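Local coordinates for putative mandelate racemase (Bordetella bronchiseptica, PDB 3OZY), which is of unknown function but, as a magnesium-dependent member of the enolase superfamily that binds m-xylarate, probably acts on acid sugars, at residues A276-A281 with T285-I290; A289-A294 with A320-P325; N335-R340 with W367-A372. All coordinates share one frame; numbering follows the deposited sequence. Where two conformers were deposited one is given.

Contact 1 of 3, residues A276-A281 with T285-I290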
ATOM      1  N   ALA A 276      -4.697  11.381   9.507  1.00  7.04           N
ATOM      2  CA  ALA A 276      -5.498  10.614   8.553  1.00  6.59           C
ATOM      3  C   ALA A 276      -6.477  11.518   7.802  1.00  6.03           C
ATOM      4  O   ALA A 276      -7.268  12.233   8.414  1.00  7.79           O
ATOM      5  CB  ALA A 276      -6.258   9.514   9.270  1.00  7.87           C
ATOM      6  N   ASP A 277      -6.411  11.455   6.477  1.00  6.03           N
ATOM      7  CA  ASP A 277      -7.225  12.260   5.572  1.00  6.89           C
ATOM      8  C   ASP A 277      -8.406  11.392   5.138  1.00  6.28           C
ATOM      9  O   ASP A 277      -8.216  10.266   4.672  1.00  6.53           O
ATOM     10  CB  ASP A 277      -6.324  12.624   4.374  1.00  6.29           C
ATOM     11  CG  ASP A 277      -6.991  13.510   3.325  1.00  6.50           C
ATOM     12  OD1 ASP A 277      -8.228  13.530   3.190  1.00  6.25           O
ATOM     13  OD2 ASP A 277      -6.231  14.171   2.570  1.00  7.65           O
ATOM     14  N   ALA A 278      -9.626  11.894   5.284  1.00  6.75           N
ATOM     15  CA  ALA A 278     -10.797  11.128   4.852  1.00  6.80           C
ATOM     16  C   ALA A 278     -10.706  10.659   3.399  1.00  7.84           C
ATOM     17  O   ALA A 278     -11.290   9.632   3.042  1.00  7.46           O
ATOM     18  CB  ALA A 278     -12.068  11.932   5.060  1.00  8.63           C
ATOM     19  N   SER A 279      -9.994  11.420   2.564  1.00  6.03           N
ATOM     20  CA  SER A 279      -9.879  11.111   1.134  1.00  6.53           C
ATOM     21  C   SER A 279      -8.693  10.211   0.770  1.00  5.81           C
ATOM     22  O   SER A 279      -8.493   9.904  -0.407  1.00  6.97           O
ATOM     23  CB  SER A 279      -9.809  12.399   0.304  1.00  5.87           C
ATOM     24  OG  SER A 279      -8.583  13.080   0.530  1.00  7.46           O
ATOM     25  N   ARG A 280      -7.904   9.806   1.770  1.00  6.01           N
ATOM     26  CA  ARG A 280      -6.728   8.966   1.538  1.00  6.47           C
ATOM     27  C   ARG A 280      -6.707   7.702   2.392  1.00  6.66           C
ATOM     28  O   ARG A 280      -6.373   6.630   1.896  1.00  7.40           O
ATOM     29  CB  ARG A 280      -5.426   9.750   1.808  1.00  5.77           C
ATOM     30  CG  ARG A 280      -5.254  10.999   0.967  1.00  6.57           C
ATOM     31  CD  ARG A 280      -4.115  11.895   1.478  1.00  7.17           C
ATOM     32  NE  ARG A 280      -2.767  11.383   1.213  1.00  6.82           N
ATOM     33  CZ  ARG A 280      -2.101  11.578   0.082  1.00  7.65           C
ATOM     34  NH1 ARG A 280      -2.674  12.250  -0.911  1.00  7.53           N
ATOM     35  NH2 ARG A 280      -0.862  11.107  -0.065  1.00  7.92           N
ATOM     36  N   ALA A 281      -7.043   7.836   3.676  1.00  6.51           N
ATOM     37  CA  ALA A 281      -6.769   6.792   4.660  1.00  6.01           C
ATOM     38  C   ALA A 281      -7.868   5.740   4.738  1.00  5.97           C
ATOM     39  O   ALA A 281      -7.741   4.783   5.506  1.00  6.82           O
ATOM     40  CB  ALA A 281      -6.534   7.425   6.034  1.00  8.83           C
ATOM     41  N   THR A 285     -15.825   7.090   6.453  1.00  7.90           N
ATOM     42  CA  THR A 285     -16.068   5.968   7.360  1.00  8.15           C
ATOM     43  C   THR A 285     -14.830   5.649   8.204  1.00  8.96           C
ATOM     44  O   THR A 285     -14.910   5.477   9.425  1.00  8.66           O
ATOM     45  CB  THR A 285     -16.502   4.734   6.563  1.00  7.93           C
ATOM     46  OG1 THR A 285     -17.651   5.075   5.776  1.00  8.71           O
ATOM     47  CG2 THR A 285     -16.837   3.564   7.488  1.00 10.52           C
ATOM     48  N   GLU A 286     -13.678   5.606   7.551  1.00  6.46           N
ATOM     49  CA  GLU A 286     -12.446   5.245   8.239  1.00  7.85           C
ATOM     50  C   GLU A 286     -11.889   6.405   9.081  1.00  8.27           C
ATOM     51  O   GLU A 286     -11.418   6.197  10.205  1.00  8.01           O
ATOM     52  CB  GLU A 286     -11.415   4.735   7.232  1.00  9.49           C
ATOM     53  CG  GLU A 286     -10.190   4.073   7.864  1.00  8.19           C
ATOM     54  CD  GLU A 286     -10.490   2.733   8.523  1.00  9.26           C
ATOM     55  OE1 GLU A 286     -11.653   2.269   8.502  1.00 10.01           O
ATOM     56  OE2 GLU A 286      -9.546   2.144   9.087  1.00  9.56           O
ATOM     57  N   ALA A 287     -11.952   7.627   8.561  1.00  7.24           N
ATOM     58  CA  ALA A 287     -11.490   8.779   9.332  1.00  6.90           C
ATOM     59  C   ALA A 287     -12.282   8.953  10.627  1.00  8.11           C
ATOM     60  O   ALA A 287     -11.720   9.350  11.649  1.00  7.95           O
ATOM     61  CB  ALA A 287     -11.556  10.055   8.493  1.00  8.59           C
ATOM     62  N   LEU A 288     -13.582   8.662  10.591  1.00  8.33           N
ATOM     63  CA  LEU A 288     -14.400   8.720  11.801  1.00  8.77           C
ATOM     64  C   LEU A 288     -13.829   7.814  12.883  1.00  8.16           C
ATOM     65  O   LEU A 288     -13.745   8.199  14.059  1.00  8.83           O
ATOM     66  CB  LEU A 288     -15.839   8.301  11.512  1.00 11.39           C
ATOM     67  CG  LEU A 288     -16.697   9.330  10.784  1.00 13.73           C
ATOM     68  CD1 LEU A 288     -17.999   8.668  10.360  1.00 13.70           C
ATOM     69  CD2 LEU A 288     -16.963  10.535  11.679  1.00 15.53           C
ATOM     70  N   ALA A 289     -13.446   6.606  12.490  1.00  7.74           N
ATOM     71  CA  ALA A 289     -12.923   5.632  13.439  1.00  8.40           C
ATOM     72  C   ALA A 289     -11.561   6.086  13.956  1.00  7.64           C
ATOM     73  O   ALA A 289     -11.254   5.937  15.141  1.00  8.53           O
ATOM     74  CB  ALA A 289     -12.811   4.278  12.774  1.00  9.99           C
ATOM     75  N   ILE A 290     -10.742   6.645  13.071  1.00  7.39           N
ATOM     76  CA  ILE A 290      -9.410   7.103  13.458  1.00  8.12           C
ATOM     77  C   ILE A 290      -9.503   8.285  14.419  1.00  8.10           C
ATOM     78  O   ILE A 290      -8.772   8.345  15.410  1.00  8.36           O
ATOM     79  CB  ILE A 290      -8.548   7.419  12.218  1.00  6.66           C
ATOM     80  CG1 ILE A 290      -8.297   6.137  11.428  1.00  8.87           C
ATOM     81  CG2 ILE A 290      -7.221   8.038  12.637  1.00  8.54           C
ATOM     82  CD1 ILE A 290      -7.761   6.378  10.032  1.00  8.20           C
TER
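A276 and I290 form one end of the tightly packed side. The methyl of A276 sits in the fork of the isoleucine: A276 CB is 3.6 Å from I290 CD1 and 3.8 Å from I290 CG2. In I290, chi1 of -65° turns both branches to the loop, and the extended chi2 (166°) carries CD1 out to A276. A278 and A287 form the other end. The methyl of A287 comes up against the flank of A278, with A287 CB 3.9 Å from both A278 CB and A278 CA. Such short side chains let the backbones come close: A278 CA is 5.1 Å from A287 CA.

The packing is looser around A281, where A281 CB is 4.3 Å from I290 CD1. Beside it, E286 touches the loop with its stem. E286 CG is 3.5 Å from A281 O, a van der Waals contact. The chain then bends at chi2 (70°), and the carboxylate goes to R259 in a salt bridge. T285 is partly exposed, and its hydroxyl bonds D111 and W115.

The loop has its own brace on the side away from the helix. D277 OD1 accepts from S279 N at 2.8 Å and from S279 OG at 2.7 Å, both from one face of the carboxylate. The first bond closes an Asx turn. D277 OD2 bonds H304 ND1, consistent with the Asp-His dyad of mandelate racemase relatives.

No hydrogen bond joins 276-281 to 285-290. The join is apolar, and the loop's polar side chains are satisfied elsewhere, D277 by H304 and R280 by E254 O.

Contact 2 of 3, residues A289-A294 with A320-P325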
ATOM      1  N   ALA A 289     -13.446   6.606  12.490  1.00  7.74           N
ATOM      2  CA  ALA A 289     -12.923   5.632  13.439  1.00  8.40           C
ATOM      3  C   ALA A 289     -11.561   6.086  13.956  1.00  7.64           C
ATOM      4  O   ALA A 289     -11.254   5.937  15.141  1.00  8.53           O
ATOM      5  CB  ALA A 289     -12.811   4.278  12.774  1.00  9.99           C
ATOM      6  N   ILE A 290     -10.742   6.645  13.071  1.00  7.39           N
ATOM      7  CA  ILE A 290      -9.410   7.103  13.458  1.00  8.12           C
ATOM      8  C   ILE A 290      -9.503   8.285  14.419  1.00  8.10           C
ATOM      9  O   ILE A 290      -8.772   8.345  15.410  1.00  8.36           O
ATOM     10  CB  ILE A 290      -8.548   7.419  12.218  1.00  6.66           C
ATOM     11  CG1 ILE A 290      -8.297   6.137  11.428  1.00  8.87           C
ATOM     12  CG2 ILE A 290      -7.221   8.038  12.637  1.00  8.54           C
ATOM     13  CD1 ILE A 290      -7.761   6.378  10.032  1.00  8.20           C
ATOM     14  N   SER A 291     -10.418   9.213  14.151  1.00  6.70           N
ATOM     15  CA  SER A 291     -10.611  10.361  15.030  1.00  8.30           C
ATOM     16  C   SER A 291     -11.013   9.910  16.433  1.00  8.41           C
ATOM     17  O   SER A 291     -10.515  10.415  17.444  1.00  7.92           O
ATOM     18  CB  SER A 291     -11.667  11.293  14.432  1.00 10.20           C
ATOM     19  OG  SER A 291     -11.975  12.351  15.320  1.00 10.63           O
ATOM     20  N   ALA A 292     -11.934   8.952  16.486  1.00  8.36           N
ATOM     21  CA  ALA A 292     -12.376   8.398  17.763  1.00  8.47           C
ATOM     22  C   ALA A 292     -11.235   7.725  18.509  1.00  7.56           C
ATOM     23  O   ALA A 292     -11.080   7.915  19.727  1.00  9.23           O
ATOM     24  CB  ALA A 292     -13.511   7.414  17.545  1.00  9.27           C
ATOM     25  N   SER A 293     -10.431   6.958  17.784  0.75  7.31           N
ATOM     26  CA  SER A 293      -9.317   6.239  18.393  0.75  8.71           C
ATOM     27  C   SER A 293      -8.246   7.191  18.921  0.75  7.26           C
ATOM     28  O   SER A 293      -7.619   6.916  19.944  0.75  7.95           O
ATOM     29  CB  SER A 293      -8.719   5.237  17.406  0.75  9.56           C
ATOM     30  OG  SER A 293      -9.733   4.357  16.946  0.75  9.71           O
ATOM     31  N   ALA A 294      -8.031   8.310  18.229  1.00  7.40           N
ATOM     32  CA  ALA A 294      -7.113   9.332  18.720  1.00  6.18           C
ATOM     33  C   ALA A 294      -7.616   9.872  20.057  1.00  7.86           C
ATOM     34  O   ALA A 294      -6.856   9.974  21.020  1.00  7.57           O
ATOM     35  CB  ALA A 294      -6.964  10.458  17.714  1.00  8.20           C
ATOM     36  N   ALA A 320     -15.571  19.721  11.846  1.00  8.55           N
ATOM     37  CA  ALA A 320     -16.579  20.558  12.495  1.00  9.77           C
ATOM     38  C   ALA A 320     -17.344  19.790  13.582  1.00  9.93           C
ATOM     39  O   ALA A 320     -17.749  20.367  14.596  1.00  9.29           O
ATOM     40  CB  ALA A 320     -17.538  21.115  11.457  1.00 10.35           C
ATOM     41  N   ALA A 321     -17.532  18.493  13.352  1.00  9.28           N
ATOM     42  CA  ALA A 321     -18.298  17.633  14.256  1.00  9.88           C
ATOM     43  C   ALA A 321     -17.467  17.053  15.399  1.00 10.44           C
ATOM     44  O   ALA A 321     -18.018  16.494  16.351  1.00 12.78           O
ATOM     45  CB  ALA A 321     -18.952  16.501  13.461  1.00  9.13           C
ATOM     46  N   SER A 322     -16.147  17.201  15.306  0.76 10.03           N
ATOM     47  CA  SER A 322     -15.231  16.559  16.247  0.76 11.44           C
ATOM     48  C   SER A 322     -14.756  17.480  17.372  0.76 10.42           C
ATOM     49  O   SER A 322     -14.432  18.643  17.135  0.76 10.48           O
ATOM     50  CB  SER A 322     -14.010  16.020  15.500  0.76 11.54           C
ATOM     51  OG  SER A 322     -12.992  15.658  16.421  0.76 10.44           O
ATOM     52  N   PRO A 323     -14.688  16.954  18.606  1.00 11.06           N
ATOM     53  CA  PRO A 323     -14.187  17.738  19.741  1.00 10.92           C
ATOM     54  C   PRO A 323     -12.673  17.974  19.722  1.00 10.30           C
ATOM     55  O   PRO A 323     -12.160  18.688  20.581  1.00 13.17           O
ATOM     56  CB  PRO A 323     -14.554  16.867  20.950  1.00 12.77           C
ATOM     57  CG  PRO A 323     -14.555  15.496  20.412  1.00 18.62           C
ATOM     58  CD  PRO A 323     -15.180  15.635  19.038  1.00 15.67           C
ATOM     59  N   HIS A 324     -11.950  17.414  18.763  1.00  9.10           N
ATOM     60  CA  HIS A 324     -10.518  17.688  18.697  1.00  9.63           C
ATOM     61  C   HIS A 324     -10.256  19.172  18.486  1.00 10.36           C
ATOM     62  O   HIS A 324     -11.018  19.834  17.792  1.00  9.87           O
ATOM     63  CB  HIS A 324      -9.872  16.905  17.560  1.00  7.98           C
ATOM     64  CG  HIS A 324      -9.777  15.438  17.823  1.00  7.19           C
ATOM     65  ND1 HIS A 324      -8.965  14.917  18.808  1.00  8.38           N
ATOM     66  CD2 HIS A 324     -10.401  14.386  17.244  1.00  8.62           C
ATOM     67  CE1 HIS A 324      -9.091  13.601  18.821  1.00  8.23           C
ATOM     68  NE2 HIS A 324      -9.963  13.253  17.890  1.00  7.78           N
ATOM     69  N   PRO A 325      -9.155  19.692  19.058  1.00 10.32           N
ATOM     70  CA  PRO A 325      -8.809  21.097  18.807  1.00 10.36           C
ATOM     71  C   PRO A 325      -8.650  21.305  17.312  1.00 10.37           C
ATOM     72  O   PRO A 325      -8.042  20.481  16.627  1.00 12.86           O
ATOM     73  CB  PRO A 325      -7.443  21.260  19.483  1.00 14.58           C
ATOM     74  CG  PRO A 325      -7.274  20.065  20.369  1.00 26.99           C
ATOM     75  CD  PRO A 325      -8.090  18.964  19.773  1.00 14.87           C
TER
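H324 reaches across to S291 with the far edge of its imidazole. H324 NE2 donates to S291 O at 2.9 Å, and the bond is nearly straight (169°). The acceptor lies in the plane of the ring. From the side of the carbonyl, the donor stands 32° out of the carbonyl plane.

Two more groups touch the same end of the ring. With chi1 at 174° the hydroxyl of S291 swings toward the imidazole, and S291 OG lies 3.2 Å from H324 CD2. The methyl of A294, one turn further along the helix, approaches obliquely, with A294 CB 4.0 Å from H324 CE1. S291 and A294 thus hold the imidazole end from two positions on one helical face.

The second shell sets the histidine in place. In the conformer given, S322 OG accepts from H324 N at 3.1 Å, which makes an ST turn just past helix 309-321. H324 O accepts from H135 NE2, so the backbone is tied on that side too. W301 of strand 300-301 touches S291, A294 and H324, and packs the contact against the barrel wall.

The contact joins helix 284-296 to the turn that leads from helix 309-321 towards strand 328-331. Its chemistry implies that NE2 of H324 carries a hydrogen. The ring then gives a directed hydrogen bond between helix 284-296 and the turn after the next helix, using a main-chain carbonyl as acceptor.

Contact 3 of 3, residues N335-R340 with W367-A372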
ATOM      1  N   ASN A 335      -4.227  26.701  -7.215  1.00  8.12           N
ATOM      2  CA  ASN A 335      -4.961  25.457  -7.410  1.00  8.85           C
ATOM      3  C   ASN A 335      -6.392  25.716  -7.854  1.00  8.16           C
ATOM      4  O   ASN A 335      -7.255  26.035  -7.041  1.00  8.97           O
ATOM      5  CB  ASN A 335      -4.947  24.649  -6.103  1.00  8.76           C
ATOM      6  CG  ASN A 335      -5.531  23.271  -6.264  1.00  7.48           C
ATOM      7  OD1 ASN A 335      -6.084  22.929  -7.310  1.00  8.21           O
ATOM      8  ND2 ASN A 335      -5.414  22.457  -5.215  1.00  8.61           N
ATOM      9  N   ASP A 336      -6.639  25.573  -9.154  1.00  8.27           N
ATOM     10  CA  ASP A 336      -7.983  25.781  -9.683  1.00  9.67           C
ATOM     11  C   ASP A 336      -9.006  24.823  -9.078  1.00  9.46           C
ATOM     12  O   ASP A 336     -10.200  25.117  -9.059  1.00  8.99           O
ATOM     13  CB  ASP A 336      -8.008  25.642 -11.206  1.00  9.91           C
ATOM     14  CG  ASP A 336      -7.256  26.747 -11.915  1.00 12.72           C
ATOM     15  OD1 ASP A 336      -7.053  27.832 -11.317  1.00 14.47           O
ATOM     16  OD2 ASP A 336      -6.883  26.508 -13.086  1.00 14.91           O
ATOM     17  N   LEU A 337      -8.548  23.674  -8.586  1.00  8.11           N
ATOM     18  CA  LEU A 337      -9.462  22.727  -7.954  1.00  8.88           C
ATOM     19  C   LEU A 337      -9.959  23.209  -6.589  1.00  9.30           C
ATOM     20  O   LEU A 337     -10.910  22.644  -6.035  1.00 11.15           O
ATOM     21  CB  LEU A 337      -8.824  21.342  -7.851  1.00  9.76           C
ATOM     22  CG  LEU A 337      -8.346  20.759  -9.179  1.00 10.11           C
ATOM     23  CD1 LEU A 337      -7.575  19.475  -8.913  1.00 10.92           C
ATOM     24  CD2 LEU A 337      -9.499  20.529 -10.163  1.00 10.69           C
ATOM     25  N   MET A 338      -9.327  24.261  -6.064  1.00  9.85           N
ATOM     26  CA  MET A 338      -9.762  24.891  -4.815  1.00 10.44           C
ATOM     27  C   MET A 338     -10.695  26.076  -5.043  1.00 12.99           C
ATOM     28  O   MET A 338     -11.319  26.570  -4.101  1.00 17.28           O
ATOM     29  CB  MET A 338      -8.560  25.381  -4.009  1.00 10.25           C
ATOM     30  CG  MET A 338      -7.790  24.272  -3.312  1.00  9.92           C
ATOM     31  SD  MET A 338      -8.732  23.454  -2.007  1.00  8.84           S
ATOM     32  CE  MET A 338      -8.843  24.789  -0.812  1.00  9.20           C
ATOM     33  N   THR A 339     -10.773  26.558  -6.276  1.00 11.15           N
ATOM     34  CA  THR A 339     -11.509  27.798  -6.536  1.00 12.46           C
ATOM     35  C   THR A 339     -12.638  27.651  -7.546  1.00 14.40           C
ATOM     36  O   THR A 339     -13.671  28.304  -7.415  1.00 16.51           O
ATOM     37  CB  THR A 339     -10.571  28.915  -7.051  1.00 12.31           C
ATOM     38  OG1 THR A 339      -9.910  28.470  -8.241  1.00 14.76           O
ATOM     39  CG2 THR A 339      -9.528  29.286  -6.001  1.00 15.52           C
ATOM     40  N   ARG A 340     -12.450  26.805  -8.551  1.00 13.02           N
ATOM     41  CA  ARG A 340     -13.360  26.790  -9.699  1.00 14.49           C
ATOM     42  C   ARG A 340     -14.161  25.504  -9.894  1.00 14.28           C
ATOM     43  O   ARG A 340     -15.049  25.437 -10.749  1.00 14.76           O
ATOM     44  CB  ARG A 340     -12.586  27.127 -10.977  1.00 15.76           C
ATOM     45  CG  ARG A 340     -12.115  28.574 -11.030  1.00 18.54           C
ATOM     46  CD  ARG A 340     -11.071  28.798 -12.118  1.00 25.22           C
ATOM     47  NE  ARG A 340     -11.578  28.461 -13.445  1.00 25.32           N
ATOM     48  CZ  ARG A 340     -10.814  28.327 -14.524  1.00 32.69           C
ATOM     49  NH1 ARG A 340      -9.503  28.504 -14.438  1.00 30.90           N
ATOM     50  NH2 ARG A 340     -11.363  28.010 -15.691  1.00 32.36           N
ATOM     51  N   TRP A 367     -20.103  21.502 -13.576  1.00 15.78           N
ATOM     52  CA  TRP A 367     -19.861  20.432 -14.534  1.00 15.85           C
ATOM     53  C   TRP A 367     -19.284  20.939 -15.857  1.00 14.40           C
ATOM     54  O   TRP A 367     -18.655  20.182 -16.592  1.00 15.06           O
ATOM     55  CB  TRP A 367     -21.119  19.583 -14.732  1.00 15.26           C
ATOM     56  CG  TRP A 367     -21.451  18.770 -13.502  1.00 18.83           C
ATOM     57  CD1 TRP A 367     -22.379  19.068 -12.547  1.00 22.51           C
ATOM     58  CD2 TRP A 367     -20.832  17.543 -13.091  1.00 19.32           C
ATOM     59  NE1 TRP A 367     -22.386  18.095 -11.573  1.00 22.02           N
ATOM     60  CE2 TRP A 367     -21.446  17.150 -11.883  1.00 20.73           C
ATOM     61  CE3 TRP A 367     -19.820  16.739 -13.626  1.00 16.21           C
ATOM     62  CZ2 TRP A 367     -21.085  15.987 -11.205  1.00 20.63           C
ATOM     63  CZ3 TRP A 367     -19.465  15.581 -12.954  1.00 17.22           C
ATOM     64  CH2 TRP A 367     -20.099  15.217 -11.756  1.00 16.17           C
ATOM     65  N   ASP A 368     -19.471  22.223 -16.146  1.00 17.42           N
ATOM     66  CA  ASP A 368     -18.825  22.810 -17.313  1.00 18.38           C
ATOM     67  C   ASP A 368     -17.315  22.877 -17.078  1.00 16.04           C
ATOM     68  O   ASP A 368     -16.522  22.567 -17.968  1.00 17.18           O
ATOM     69  CB  ASP A 368     -19.396  24.198 -17.621  1.00 18.94           C
ATOM     70  CG  ASP A 368     -20.854  24.148 -18.047  1.00 24.61           C
ATOM     71  OD1 ASP A 368     -21.271  23.131 -18.635  1.00 24.84           O
ATOM     72  OD2 ASP A 368     -21.578  25.132 -17.793  1.00 33.98           O
ATOM     73  N   PHE A 369     -16.917  23.275 -15.872  1.00 14.52           N
ATOM     74  CA  PHE A 369     -15.505  23.271 -15.517  1.00 15.30           C
ATOM     75  C   PHE A 369     -14.937  21.852 -15.637  1.00 13.67           C
ATOM     76  O   PHE A 369     -13.878  21.650 -16.223  1.00 13.12           O
ATOM     77  CB  PHE A 369     -15.291  23.840 -14.110  1.00 14.39           C
ATOM     78  CG  PHE A 369     -13.882  23.703 -13.614  1.00 14.82           C
ATOM     79  CD1 PHE A 369     -12.953  24.703 -13.841  1.00 16.35           C
ATOM     80  CD2 PHE A 369     -13.483  22.561 -12.934  1.00 15.58           C
ATOM     81  CE1 PHE A 369     -11.653  24.571 -13.396  1.00 17.30           C
ATOM     82  CE2 PHE A 369     -12.175  22.423 -12.492  1.00 15.43           C
ATOM     83  CZ  PHE A 369     -11.265  23.429 -12.720  1.00 14.38           C
ATOM     84  N   VAL A 370     -15.656  20.868 -15.101  1.00 12.98           N
ATOM     85  CA  VAL A 370     -15.227  19.475 -15.191  1.00 13.42           C
ATOM     86  C   VAL A 370     -14.992  19.066 -16.643  1.00 12.38           C
ATOM     87  O   VAL A 370     -13.938  18.543 -16.993  1.00 13.41           O
ATOM     88  CB  VAL A 370     -16.256  18.528 -14.531  1.00 11.46           C
ATOM     89  CG1 VAL A 370     -15.904  17.070 -14.796  1.00 14.02           C
ATOM     90  CG2 VAL A 370     -16.334  18.805 -13.029  1.00 12.62           C
ATOM     91  N   ALA A 371     -15.979  19.333 -17.493  1.00 14.63           N
ATOM     92  CA  ALA A 371     -15.883  18.949 -18.897  1.00 17.52           C
ATOM     93  C   ALA A 371     -14.694  19.607 -19.602  1.00 16.30           C
ATOM     94  O   ALA A 371     -14.097  19.016 -20.502  1.00 20.19           O
ATOM     95  CB  ALA A 371     -17.182  19.271 -19.621  1.00 18.38           C
ATOM     96  N   ALA A 372     -14.347  20.822 -19.183  1.00 13.17           N
ATOM     97  CA  ALA A 372     -13.269  21.575 -19.829  1.00 14.73           C
ATOM     98  C   ALA A 372     -11.867  21.246 -19.315  1.00 15.83           C
ATOM     99  O   ALA A 372     -10.884  21.770 -19.830  1.00 16.00           O
ATOM    100  CB  ALA A 372     -13.523  23.076 -19.714  1.00 17.00           C
TER
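F369 points its ring into the loop 335-340, and almost every part of it meets something there. Its CG lies anti to the backbone N (chi1 173°), which carries the ring off the helix. F369 CB is 3.7 Å from R340 O. That R340 O then sits over one face of the ring, 3.5 Å from F369 CG and offset to the rim. F369 CE1 is 3.6 Å from R340 CB. The same CE1 lies over one face of the R340 guanidinium, whose plane is turned 75° from the ring, so the two groups are not stacked flat. On the other flank, F369 CE2 meets L337 CD2 at 4.0 Å, with the methyl at the ring edge. F369 CZ ends 4.2 Å from D336 CB.

R340 is exposed, and its NH1 makes a salt bridge of 3.6 Å to D336 OD2 within the loop. F369 also stacks on H373. T15 of strand 5-16 touches D336, L337 and F369, so this join lies against the sheet of the N-terminal domain.

No hydrogen bond crosses between the segments. The chemistry implies a van der Waals anchor for the short helix 367-372, with the R340-D336 ion pair of the loop beside the ring.

In the fold
Contacts 1 and 2 are buried and hold the same element, helix 284-296, at successive points. They share A289 and I290, and their centres are 10 Å apart. Contact 1 ties the helix back to the loop that precedes it. Contact 2 ties it forward to the turn just after helix 309-321. The first is apolar; the second turns on a single directed hydrogen bond. Contact 3 is partly buried and uses other elements, with its centre 25 Å from contact 1 and 30 Å from contact 2. It rests on one aromatic ring with an ion pair inside the loop beside it. Contacts 2 and 3 lie on opposite sides of the chain's centre.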